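Local coordinates for short chain dehydrogenase (Rhodopseudomonas palustris, PDB 3H7A), which probably catalyses the NAD(P)(H)-dependent oxidation or reduction of an unidentified substrate, at residues V10-A15 with A21-K26; E50-A53 with R57-A60; A181-D186 with A217-A222; W224-Q229 with F236-R241. All coordinates share one frame; numbering follows the deposited sequence.

In the fold
The four contacts lie on one parallel sheet of a Rossmann-type fold and follow one another along the chain. Contact 1 packs the first strand, 9-13, on helix 18-29. Contact 2 lies farther out, where helix 45-53 meets the edge strand 57-62. Contacts 3 and 4 share helix 216-228, which rests on the neighbouring strands 178-185 and 237-240. Their centres are about 7 Å apart. Contact 1 touches all three others, contact 4 through K26 and W224. Its centre is about 11 Å from that of contact 2 and about 12 Å from that of contact 3. Together they fasten three helices to the sheet from one edge strand to the other.

Contact 1 of 4, residues V10-A15 with A21-K26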
loop_
_atom_site.group_PDB
_atom_site.type_symbol
_atom_site.label_atom_id
_atom_site.label_comp_id
_atom_site.label_asym_id
_atom_site.label_seq_id
_atom_site.Cartn_x
_atom_site.Cartn_y
_atom_site.Cartn_z
ATOM N N VAL B 10 21.582 -11.131 -22.504
ATOM C CA VAL B 10 21.064 -10.514 -21.286
ATOM C C VAL B 10 21.947 -9.318 -20.913
ATOM O O VAL B 10 23.159 -9.466 -20.765
ATOM C CB VAL B 10 21.049 -11.517 -20.089
ATOM C CG1 VAL B 10 20.667 -10.817 -18.786
ATOM C CG2 VAL B 10 20.096 -12.638 -20.356
ATOM N N ALA B 11 21.352 -8.135 -20.767
ATOM C CA ALA B 11 22.116 -6.977 -20.320
ATOM C C ALA B 11 22.030 -6.877 -18.803
ATOM O O ALA B 11 20.943 -6.784 -18.254
ATOM C CB ALA B 11 21.602 -5.722 -20.968
ATOM N N VAL B 12 23.172 -6.939 -18.124
ATOM C CA VAL B 12 23.198 -6.719 -16.682
ATOM C C VAL B 12 23.818 -5.340 -16.464
ATOM O O VAL B 12 25.040 -5.160 -16.588
ATOM C CB VAL B 12 23.967 -7.830 -15.915
ATOM C CG1 VAL B 12 24.066 -7.502 -14.429
ATOM C CG2 VAL B 12 23.293 -9.171 -16.095
ATOM N N ILE B 13 22.963 -4.349 -16.224
ATOM C CA ILE B 13 23.426 -2.989 -15.985
ATOM C C ILE B 13 23.670 -2.850 -14.488
ATOM O O ILE B 13 22.735 -2.743 -13.703
ATOM C CB ILE B 13 22.453 -1.922 -16.564
ATOM C CG1 ILE B 13 22.453 -2.003 -18.095
ATOM C CG2 ILE B 13 22.868 -0.520 -16.129
ATOM C CD1 ILE B 13 21.183 -1.527 -18.760
ATOM N N GLY B 14 24.946 -2.914 -14.102
ATOM C CA GLY B 14 25.340 -2.881 -12.697
ATOM C C GLY B 14 25.865 -4.229 -12.247
ATOM O O GLY B 14 25.332 -4.844 -11.307
ATOM N N ALA B 15 26.918 -4.697 -12.918
ATOM C CA ALA B 15 27.528 -5.987 -12.593
ATOM C C ALA B 15 28.757 -5.842 -11.691
ATOM O O ALA B 15 29.576 -6.755 -11.589
ATOM C CB ALA B 15 27.870 -6.735 -13.863
ATOM N N ALA B 21 27.139 -9.590 -10.125
ATOM C CA ALA B 21 28.018 -10.671 -10.582
ATOM C C ALA B 21 27.320 -12.019 -10.568
ATOM O O ALA B 21 27.472 -12.811 -11.501
ATOM C CB ALA B 21 29.269 -10.729 -9.720
ATOM N N GLU B 22 26.552 -12.276 -9.508
ATOM C CA GLU B 22 25.776 -13.511 -9.399
ATOM C C GLU B 22 24.659 -13.590 -10.424
ATOM O O GLU B 22 24.360 -14.667 -10.933
ATOM C CB GLU B 22 25.199 -13.692 -7.997
ATOM C CG GLU B 22 26.225 -14.074 -6.947
ATOM C CD GLU B 22 26.969 -15.357 -7.266
ATOM O OE1 GLU B 22 26.346 -16.335 -7.751
ATOM O OE2 GLU B 22 28.187 -15.380 -7.014
ATOM N N ILE B 23 24.043 -12.450 -10.727
ATOM C CA ILE B 23 23.024 -12.404 -11.774
ATOM C C ILE B 23 23.652 -12.797 -13.114
ATOM O O ILE B 23 23.096 -13.616 -13.845
ATOM C CB ILE B 23 22.352 -11.010 -11.875
ATOM C CG1 ILE B 23 21.521 -10.711 -10.621
ATOM C CG2 ILE B 23 21.475 -10.948 -13.090
ATOM C CD1 ILE B 23 21.102 -9.245 -10.500
ATOM N N ALA B 24 24.826 -12.232 -13.402
ATOM C CA ALA B 24 25.557 -12.514 -14.636
ATOM C C ALA B 24 25.925 -13.997 -14.702
ATOM O O ALA B 24 25.654 -14.642 -15.711
ATOM C CB ALA B 24 26.797 -11.627 -14.738
ATOM N N LYS B 25 26.484 -14.531 -13.609
ATOM C CA LYS B 25 26.802 -15.967 -13.486
ATOM C C LYS B 25 25.595 -16.852 -13.781
ATOM O O LYS B 25 25.720 -17.830 -14.504
ATOM C CB LYS B 25 27.356 -16.320 -12.088
ATOM C CG LYS B 25 28.781 -15.839 -11.773
ATOM C CD LYS B 25 29.261 -16.392 -10.407
ATOM C CE LYS B 25 30.253 -15.446 -9.736
ATOM N NZ LYS B 25 30.874 -15.982 -8.476
ATOM N N LYS B 26 24.431 -16.498 -13.235
ATOM C CA LYS B 26 23.204 -17.294 -13.406
ATOM C C LYS B 26 22.689 -17.315 -14.841
ATOM O O LYS B 26 22.403 -18.384 -15.381
ATOM C CB LYS B 26 22.091 -16.825 -12.441
ATOM C CG LYS B 26 20.753 -17.588 -12.536
ATOM C CD LYS B 26 20.916 -19.112 -12.404
ATOM C CE LYS B 26 19.692 -19.746 -11.774
ATOM N NZ LYS B 26 19.463 -21.134 -12.251
#
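V12 and I23 meet methyl to methyl. CG2 of V12 lies 3.9 Å from CG2 of I23, and the two side chains approach at a slant. The same V12 methyl also faces A24, whose CB is 4.5 Å from V12 CG2. One valine methyl is thus set against two successive residues of the helix. In I23, a chi1 of -67° leaves the CG2 branch beside the carbonyl carbon, on the side from which V12 comes.

The backbones converge toward the turn. The CA atoms of V12 and A24 are 6.6 Å apart, but those of A15 and A21 only 5.1 Å. A15 and A21 meet largely through main-chain atoms. Between V12 and A15, G14 has a positive phi of 110°. In this backbone shape a CB would crowd the I13 carbonyl oxygen, so the position calls for glycine.

On the helix, K25 NZ forms a salt bridge of 3.1 Å with E22 OE2, one turn back. NZ meets the syn side of the carboxylate, 33° out of its plane. K25 has a second acid partner in E50, and K26 pairs with E30 and makes a cation-pi contact with W224. Strand 9-13 is held by backbone bonds to F35 on one flank and to V86 and I88 on the other.

The strand, glycine-bearing turn and helix form the opening beta-alpha unit of a Rossmann fold. In relatives this turn receives the dinucleotide cofactor. No hydrogen bond crosses the contact, so shape and apolar burial hold strand and helix together, while the lysine charges are met by acids away from it.

Contact 2 of 4, residues E50-A53 with R57-A60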
loop_
_atom_site.group_PDB
_atom_site.type_symbol
_atom_site.label_atom_id
_atom_site.label_comp_id
_atom_site.label_asym_id
_atom_site.label_seq_id
_atom_site.Cartn_x
_atom_site.Cartn_y
_atom_site.Cartn_z
ATOM N N GLU B 50 35.889 -16.390 -14.565
ATOM C CA GLU B 50 35.069 -17.378 -13.874
ATOM C C GLU B 50 33.916 -17.907 -14.725
ATOM O O GLU B 50 33.642 -19.103 -14.722
ATOM C CB GLU B 50 34.517 -16.774 -12.582
ATOM C CG GLU B 50 33.870 -17.773 -11.638
ATOM C CD GLU B 50 33.419 -17.150 -10.323
ATOM O OE1 GLU B 50 33.631 -15.928 -10.117
ATOM O OE2 GLU B 50 32.847 -17.895 -9.493
ATOM N N ILE B 51 33.233 -17.014 -15.434
ATOM C CA ILE B 51 32.118 -17.408 -16.295
ATOM C C ILE B 51 32.609 -18.236 -17.499
ATOM O O ILE B 51 32.037 -19.287 -17.807
ATOM C CB ILE B 51 31.265 -16.178 -16.729
ATOM C CG1 ILE B 51 30.414 -15.672 -15.552
ATOM C CG2 ILE B 51 30.391 -16.509 -17.936
ATOM C CD1 ILE B 51 29.525 -14.461 -15.890
ATOM N N GLU B 52 33.689 -17.782 -18.138
ATOM C CA GLU B 52 34.252 -18.455 -19.322
ATOM C C GLU B 52 34.876 -19.820 -19.022
ATOM O O GLU B 52 34.779 -20.729 -19.845
ATOM C CB GLU B 52 35.262 -17.559 -20.051
ATOM C CG GLU B 52 34.631 -16.432 -20.873
ATOM C CD GLU B 52 35.659 -15.487 -21.495
ATOM O OE1 GLU B 52 36.843 -15.517 -21.089
ATOM O OE2 GLU B 52 35.277 -14.694 -22.383
ATOM N N ALA B 53 35.499 -19.960 -17.848
ATOM C CA ALA B 53 36.064 -21.244 -17.409
ATOM C C ALA B 53 34.988 -22.288 -17.144
ATOM O O ALA B 53 35.227 -23.479 -17.308
ATOM C CB ALA B 53 36.950 -21.065 -16.174
ATOM N N ARG B 57 29.332 -17.573 -21.824
ATOM C CA ARG B 57 29.704 -16.468 -22.701
ATOM C C ARG B 57 29.348 -15.120 -22.078
ATOM O O ARG B 57 28.230 -14.936 -21.601
ATOM C CB ARG B 57 29.026 -16.620 -24.063
ATOM C CG ARG B 57 29.373 -17.927 -24.779
ATOM C CD ARG B 57 28.394 -18.236 -25.881
ATOM N NE ARG B 57 27.044 -18.419 -25.359
ATOM C CZ ARG B 57 25.933 -18.102 -26.015
ATOM N NH1 ARG B 57 24.760 -18.303 -25.445
ATOM N NH2 ARG B 57 25.984 -17.596 -27.240
ATOM N N ILE B 58 30.308 -14.195 -22.071
ATOM C CA ILE B 58 30.133 -12.871 -21.465
ATOM C C ILE B 58 30.971 -11.816 -22.187
ATOM O O ILE B 58 32.113 -12.083 -22.554
ATOM C CB ILE B 58 30.431 -12.876 -19.918
ATOM C CG1 ILE B 58 30.282 -11.471 -19.305
ATOM C CG2 ILE B 58 31.808 -13.483 -19.611
ATOM C CD1 ILE B 58 30.583 -11.387 -17.811
ATOM N N VAL B 59 30.372 -10.644 -22.419
ATOM C CA VAL B 59 31.060 -9.457 -22.910
ATOM C C VAL B 59 31.055 -8.421 -21.800
ATOM O O VAL B 59 29.994 -8.022 -21.330
ATOM C CB VAL B 59 30.370 -8.879 -24.159
ATOM C CG1 VAL B 59 31.076 -7.635 -24.655
ATOM C CG2 VAL B 59 30.308 -9.928 -25.261
ATOM N N ALA B 60 32.245 -8.009 -21.370
ATOM C CA ALA B 60 32.410 -6.995 -20.323
ATOM C C ALA B 60 32.645 -5.612 -20.924
ATOM O O ALA B 60 33.471 -5.456 -21.822
ATOM C CB ALA B 60 33.565 -7.369 -19.424
HETATM O O HOH W 1 32.600 -14.871 -23.804
HETATM O O HOH W 2 35.007 -11.889 -22.941
#
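The carboxylate of E52 reaches the backbone of I58 through two waters, both held by OE2. The first lies close to the carboxylate plane. It donates to E52 OE2 at 3.0 Å and accepts from I58 N at 3.0 Å. The second stands well off the plane, on the other side of it. It donates to E52 OE2 at 2.9 Å and to I58 O at 2.9 Å. One acid oxygen thus serves both the N-H and the carbonyl of a single strand residue. The extended chain of E52 carries it there, and on the way its CG lies 4.3 Å from I58 CG2.

Beside these waters, I51 and I58 cross at about a right angle. Their CG2 methyls are 3.7 Å apart, I51 to I58. Farther along, I51 CD1 meets I58 CD1 at 3.8 Å. With I58 chi1 at 178°, its CG2 sits in the crowded position between N and the carbonyl carbon, facing I51.

R57 points the other way, and R57 NH1 hydrogen-bonds to R6 O. The contact closes the unit of strand 33-38, helix 45-53 and edge strand 57-62. I51 also packs on A24, K25 and A28 of helix 18-29, while I58 rests on A36 of strand 33-38.

Contact 3 of 4, residues A181-D186 with A217-A222; sequences AHLIID and AAVAGA
Helix 217-222 runs nearly antiparallel to strand 181-185, at 156° between their directions, with the two axes 10.4 Å apart at their closest. At that spacing the gap is bridged by side chains alone. No hydrogen bond crosses it.

L183 makes the main reach. Its CG is anti to the backbone N (chi1 -180°), which sends the branched end out toward the helix. There CD2 touches two residues a turn apart. It lies 3.9 Å from V219 CG1 and 4.0 Å from A222 CB. V219 CG1 then serves a second strand residue, since I185 CG2 is 4.3 Å from it. L183 and I185 are two apart in the strand and point to the same side. V219 therefore sits over both of them, and A222 CB meets the same leucine methyl.

The opposite side of the strand carries H182, which bonds through ND1 to E237. V219 and I185 also reach I19 of helix 18-29. A218 packs on S232 of the second subunit.

A helix laid antiparallel along a parallel strand by aliphatic contacts is the usual layering of a Rossmann-type sheet. Here the helix is the one on the way from strand 178-185 to the last strand, 237-240, of this short-chain dehydrogenase.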
loop_
_atom_site.group_PDB
_atom_site.type_symbol
_atom_site.label_atom_id
_atom_site.label_comp_id
_atom_site.label_asym_id
_atom_site.label_seq_id
_atom_site.Cartn_x
_atom_site.Cartn_y
_atom_site.Cartn_z
ATOM N N ALA B 181 9.332 -6.284 -14.529
ATOM C CA ALA B 181 9.216 -6.635 -13.121
ATOM C C ALA B 181 10.100 -5.772 -12.229
ATOM O O ALA B 181 11.047 -5.109 -12.696
ATOM C CB ALA B 181 9.483 -8.142 -12.877
ATOM N N HIS B 182 9.790 -5.793 -10.935
ATOM C CA HIS B 182 10.481 -4.987 -9.944
ATOM C C HIS B 182 10.769 -5.870 -8.731
ATOM O O HIS B 182 9.854 -6.271 -8.021
ATOM C CB HIS B 182 9.577 -3.813 -9.558
ATOM C CG HIS B 182 10.240 -2.769 -8.712
ATOM N ND1 HIS B 182 9.671 -2.279 -7.553
ATOM C CD2 HIS B 182 11.403 -2.096 -8.873
ATOM C CE1 HIS B 182 10.468 -1.367 -7.026
ATOM N NE2 HIS B 182 11.525 -1.237 -7.807
ATOM N N LEU B 183 12.040 -6.190 -8.507
ATOM C CA LEU B 183 12.401 -7.067 -7.410
ATOM C C LEU B 183 12.977 -6.266 -6.266
ATOM O O LEU B 183 14.040 -5.660 -6.406
ATOM C CB LEU B 183 13.422 -8.121 -7.857
ATOM C CG LEU B 183 13.871 -9.111 -6.777
ATOM C CD1 LEU B 183 12.729 -10.050 -6.370
ATOM C CD2 LEU B 183 15.066 -9.901 -7.280
ATOM N N ILE B 184 12.291 -6.315 -5.126
ATOM C CA ILE B 184 12.631 -5.519 -3.947
ATOM C C ILE B 184 13.431 -6.363 -2.967
ATOM O O ILE B 184 12.995 -7.442 -2.568
ATOM C CB ILE B 184 11.362 -4.942 -3.279
ATOM C CG1 ILE B 184 10.664 -3.971 -4.232
ATOM C CG2 ILE B 184 11.706 -4.203 -1.991
ATOM C CD1 ILE B 184 9.275 -3.680 -3.838
ATOM N N ILE B 185 14.623 -5.884 -2.612
ATOM C CA ILE B 185 15.485 -6.605 -1.684
ATOM C C ILE B 185 15.769 -5.786 -0.411
ATOM O O ILE B 185 15.664 -4.565 -0.429
ATOM C CB ILE B 185 16.783 -7.087 -2.402
ATOM C CG1 ILE B 185 17.729 -5.931 -2.698
ATOM C CG2 ILE B 185 16.441 -7.781 -3.722
ATOM C CD1 ILE B 185 18.874 -6.286 -3.638
ATOM N N ASP B 186 16.085 -6.467 0.698
ATOM C CA ASP B 186 16.643 -5.817 1.913
ATOM C C ASP B 186 17.627 -6.693 2.694
ATOM O O ASP B 186 17.434 -7.902 2.833
ATOM C CB ASP B 186 15.558 -5.262 2.853
ATOM C CG ASP B 186 14.285 -6.109 2.885
ATOM O OD1 ASP B 186 13.897 -6.548 3.989
ATOM O OD2 ASP B 186 13.648 -6.307 1.826
ATOM N N ALA B 217 23.695 -14.974 -4.451
ATOM C CA ALA B 217 23.175 -16.062 -5.281
ATOM C C ALA B 217 21.650 -16.233 -5.167
ATOM O O ALA B 217 21.006 -16.739 -6.094
ATOM C CB ALA B 217 23.886 -17.371 -4.953
ATOM N N ALA B 218 21.082 -15.807 -4.036
ATOM C CA ALA B 218 19.638 -15.890 -3.820
ATOM C C ALA B 218 18.857 -14.921 -4.710
ATOM O O ALA B 218 17.833 -15.300 -5.288
ATOM C CB ALA B 218 19.306 -15.665 -2.359
ATOM N N VAL B 219 19.358 -13.688 -4.828
ATOM C CA VAL B 219 18.758 -12.663 -5.695
ATOM C C VAL B 219 18.758 -13.111 -7.165
ATOM O O VAL B 219 17.768 -12.928 -7.886
ATOM C CB VAL B 219 19.498 -11.312 -5.553
ATOM C CG1 VAL B 219 18.815 -10.212 -6.363
ATOM C CG2 VAL B 219 19.601 -10.901 -4.079
ATOM N N ALA B 220 19.864 -13.722 -7.590
ATOM C CA ALA B 220 19.986 -14.236 -8.950
ATOM C C ALA B 220 18.950 -15.321 -9.197
ATOM O O ALA B 220 18.344 -15.362 -10.272
ATOM C CB ALA B 220 21.383 -14.760 -9.199
ATOM N N GLY B 221 18.734 -16.164 -8.181
ATOM C CA GLY B 221 17.710 -17.203 -8.194
ATOM C C GLY B 221 16.323 -16.630 -8.358
ATOM O O GLY B 221 15.547 -17.124 -9.180
ATOM N N ALA B 222 16.024 -15.573 -7.593
ATOM C CA ALA B 222 14.737 -14.854 -7.688
ATOM C C ALA B 222 14.508 -14.221 -9.069
ATOM O O ALA B 222 13.402 -14.280 -9.617
ATOM C CB ALA B 222 14.626 -13.802 -6.580
#

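Contact 4 of 4, residues W224-Q229 with F236-R241; sequences WQLYQQ and FEMEIR
M238 is the residue of 236-241 that touches the helix, at Q225 and L226. The two residues before it point away. F236 puts its ring on helix 153-173, against A166, Q167 and A170. E237 makes a salt bridge with R163.

M238 turns the other way, toward the helix. Its chi1 of -154° starts the chain outward, and it runs straight until it bends at the sulfur (chi3 72°). The bend brings the methyl against both Q225 and L226. M238 CE is 4.3 Å from L226 CG. It is also 4.2 Å from CD of Q225, and M238 SD is 4.3 Å from the same Q225 CD. The thioether thus lies over one face of the Q225 amide. L226 and Q225 both direct their CB toward the strand.

Next come E239 and I240. The E239 carbonyl makes a weak hydrogen bond to T235 OG1 of the second subunit, and I240 packs on that threonine and on A222. Helix 216-228 ends close by, where K136 NZ donates hydrogen bonds to the carbonyl oxygens of L226, Y227 and Q229. Q225 packs on Q229 of the second subunit.

The strand itself is secured by backbone bonds from M238 to H182 and I184. M238 also packs on T235 of the second subunit. The grip between the segments is one of dispersion, through a flexible methionine, and no hydrogen bond joins them. Such apolar packing fixes no single geometry by directed bonds.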
loop_
_atom_site.group_PDB
_atom_site.type_symbol
_atom_site.label_atom_id
_atom_site.label_comp_id
_atom_site.label_asym_id
_atom_site.label_seq_id
_atom_site.Cartn_x
_atom_site.Cartn_y
_atom_site.Cartn_z
ATOM N N TRP B 224 15.894 -15.354 -11.785
ATOM C CA TRP B 224 15.662 -16.531 -12.630
ATOM C C TRP B 224 14.224 -17.045 -12.489
ATOM O O TRP B 224 13.582 -17.382 -13.485
ATOM C CB TRP B 224 16.690 -17.654 -12.382
ATOM C CG TRP B 224 16.506 -18.793 -13.384
ATOM C CD1 TRP B 224 16.063 -20.057 -13.119
ATOM C CD2 TRP B 224 16.712 -18.732 -14.807
ATOM N NE1 TRP B 224 15.993 -20.794 -14.287
ATOM C CE2 TRP B 224 16.387 -20.003 -15.334
ATOM C CE3 TRP B 224 17.155 -17.731 -15.685
ATOM C CZ2 TRP B 224 16.477 -20.293 -16.699
ATOM C CZ3 TRP B 224 17.259 -18.024 -17.039
ATOM C CH2 TRP B 224 16.905 -19.293 -17.536
ATOM N N GLN B 225 13.712 -17.063 -11.258
ATOM C CA GLN B 225 12.310 -17.383 -11.022
ATOM C C GLN B 225 11.365 -16.464 -11.822
ATOM O O GLN B 225 10.438 -16.941 -12.479
ATOM C CB GLN B 225 11.991 -17.322 -9.530
ATOM C CG GLN B 225 10.610 -17.866 -9.186
ATOM C CD GLN B 225 9.996 -17.224 -7.955
ATOM O OE1 GLN B 225 8.780 -17.027 -7.892
ATOM N NE2 GLN B 225 10.832 -16.904 -6.969
ATOM N N LEU B 226 11.610 -15.155 -11.781
ATOM C CA LEU B 226 10.802 -14.211 -12.559
ATOM C C LEU B 226 10.946 -14.474 -14.053
ATOM O O LEU B 226 9.952 -14.430 -14.798
ATOM C CB LEU B 226 11.170 -12.760 -12.228
ATOM C CG LEU B 226 10.638 -12.172 -10.917
ATOM C CD1 LEU B 226 11.313 -10.854 -10.588
ATOM C CD2 LEU B 226 9.116 -12.017 -10.969
ATOM N N TYR B 227 12.174 -14.768 -14.489
ATOM C CA TYR B 227 12.414 -15.103 -15.886
ATOM C C TYR B 227 11.541 -16.285 -16.304
ATOM O O TYR B 227 10.927 -16.250 -17.360
ATOM C CB TYR B 227 13.899 -15.393 -16.193
ATOM C CG TYR B 227 14.068 -15.837 -17.639
ATOM C CD1 TYR B 227 14.062 -14.911 -18.669
ATOM C CD2 TYR B 227 14.144 -17.185 -17.972
ATOM C CE1 TYR B 227 14.159 -15.307 -19.986
ATOM C CE2 TYR B 227 14.259 -17.586 -19.286
ATOM C CZ TYR B 227 14.263 -16.644 -20.281
ATOM O OH TYR B 227 14.357 -17.033 -21.588
ATOM N N GLN B 228 11.480 -17.310 -15.456
ATOM C CA GLN B 228 10.785 -18.556 -15.776
ATOM C C GLN B 228 9.247 -18.508 -15.842
ATOM O O GLN B 228 8.632 -19.416 -16.401
ATOM C CB GLN B 228 11.228 -19.658 -14.819
ATOM C CG GLN B 228 12.678 -20.079 -14.975
ATOM C CD GLN B 228 12.889 -21.105 -16.070
ATOM O OE1 GLN B 228 13.126 -22.284 -15.784
ATOM N NE2 GLN B 228 12.819 -20.668 -17.329
ATOM N N GLN B 229 8.638 -17.471 -15.271
ATOM C CA GLN B 229 7.178 -17.348 -15.226
ATOM C C GLN B 229 6.542 -17.252 -16.609
ATOM O O GLN B 229 6.958 -16.423 -17.420
ATOM C CB GLN B 229 6.763 -16.112 -14.434
ATOM C CG GLN B 229 7.089 -16.163 -12.969
ATOM C CD GLN B 229 6.563 -14.960 -12.236
ATOM O OE1 GLN B 229 6.393 -13.896 -12.819
ATOM N NE2 GLN B 229 6.292 -15.124 -10.946
ATOM N N PHE B 236 4.404 -8.712 -11.282
ATOM C CA PHE B 236 5.092 -7.445 -11.492
ATOM C C PHE B 236 6.113 -7.179 -10.398
ATOM O O PHE B 236 7.265 -6.928 -10.690
ATOM C CB PHE B 236 4.140 -6.250 -11.634
ATOM C CG PHE B 236 4.830 -4.914 -11.469
ATOM C CD1 PHE B 236 5.672 -4.421 -12.463
ATOM C CD2 PHE B 236 4.655 -4.159 -10.301
ATOM C CE1 PHE B 236 6.348 -3.194 -12.307
ATOM C CE2 PHE B 236 5.330 -2.945 -10.125
ATOM C CZ PHE B 236 6.178 -2.458 -11.135
ATOM N N GLU B 237 5.686 -7.231 -9.140
ATOM C CA GLU B 237 6.556 -6.870 -8.028
ATOM C C GLU B 237 6.655 -8.000 -7.032
ATOM O O GLU B 237 5.662 -8.639 -6.715
ATOM C CB GLU B 237 6.003 -5.642 -7.317
ATOM C CG GLU B 237 6.996 -4.886 -6.476
ATOM C CD GLU B 237 6.473 -3.511 -6.120
ATOM O OE1 GLU B 237 5.329 -3.414 -5.637
ATOM O OE2 GLU B 237 7.197 -2.522 -6.338
ATOM N N MET B 238 7.858 -8.220 -6.521
ATOM C CA MET B 238 8.118 -9.318 -5.604
ATOM C C MET B 238 9.149 -8.822 -4.602
ATOM O O MET B 238 10.091 -8.126 -4.984
ATOM C CB MET B 238 8.671 -10.507 -6.393
ATOM C CG MET B 238 8.403 -11.831 -5.753
ATOM S SD MET B 238 8.827 -13.253 -6.755
ATOM C CE MET B 238 10.612 -13.227 -6.725
ATOM N N GLU B 239 8.975 -9.156 -3.326
ATOM C CA GLU B 239 9.948 -8.772 -2.302
ATOM C C GLU B 239 10.578 -9.996 -1.654
ATOM O O GLU B 239 9.871 -10.930 -1.290
ATOM C CB GLU B 239 9.321 -7.866 -1.229
ATOM C CG GLU B 239 10.358 -7.318 -0.249
ATOM C CD GLU B 239 9.807 -6.358 0.803
ATOM O OE1 GLU B 239 8.617 -5.971 0.739
ATOM O OE2 GLU B 239 10.600 -5.985 1.702
ATOM N N ILE B 240 11.904 -9.986 -1.517
ATOM C CA ILE B 240 12.632 -11.078 -0.876
ATOM C C ILE B 240 13.463 -10.560 0.286
ATOM O O ILE B 240 13.869 -9.402 0.283
ATOM C CB ILE B 240 13.547 -11.834 -1.888
ATOM C CG1 ILE B 240 14.459 -10.859 -2.653
ATOM C CG2 ILE B 240 12.701 -12.603 -2.852
ATOM C CD1 ILE B 240 15.438 -11.522 -3.624
ATOM N N ARG B 241 13.680 -11.408 1.288
ATOM C CA ARG B 241 14.646 -11.151 2.369
ATOM C C ARG B 241 15.079 -12.473 3.038
ATOM O O ARG B 241 14.332 -13.464 2.974
ATOM C CB ARG B 241 14.131 -10.120 3.389
ATOM C CG ARG B 241 12.765 -10.369 3.946
ATOM C CD ARG B 241 12.582 -9.623 5.254
ATOM N NE ARG B 241 13.524 -10.100 6.269
ATOM C CZ ARG B 241 13.459 -9.810 7.567
ATOM N NH1 ARG B 241 12.490 -9.033 8.041
ATOM N NH2 ARG B 241 14.370 -10.304 8.398
#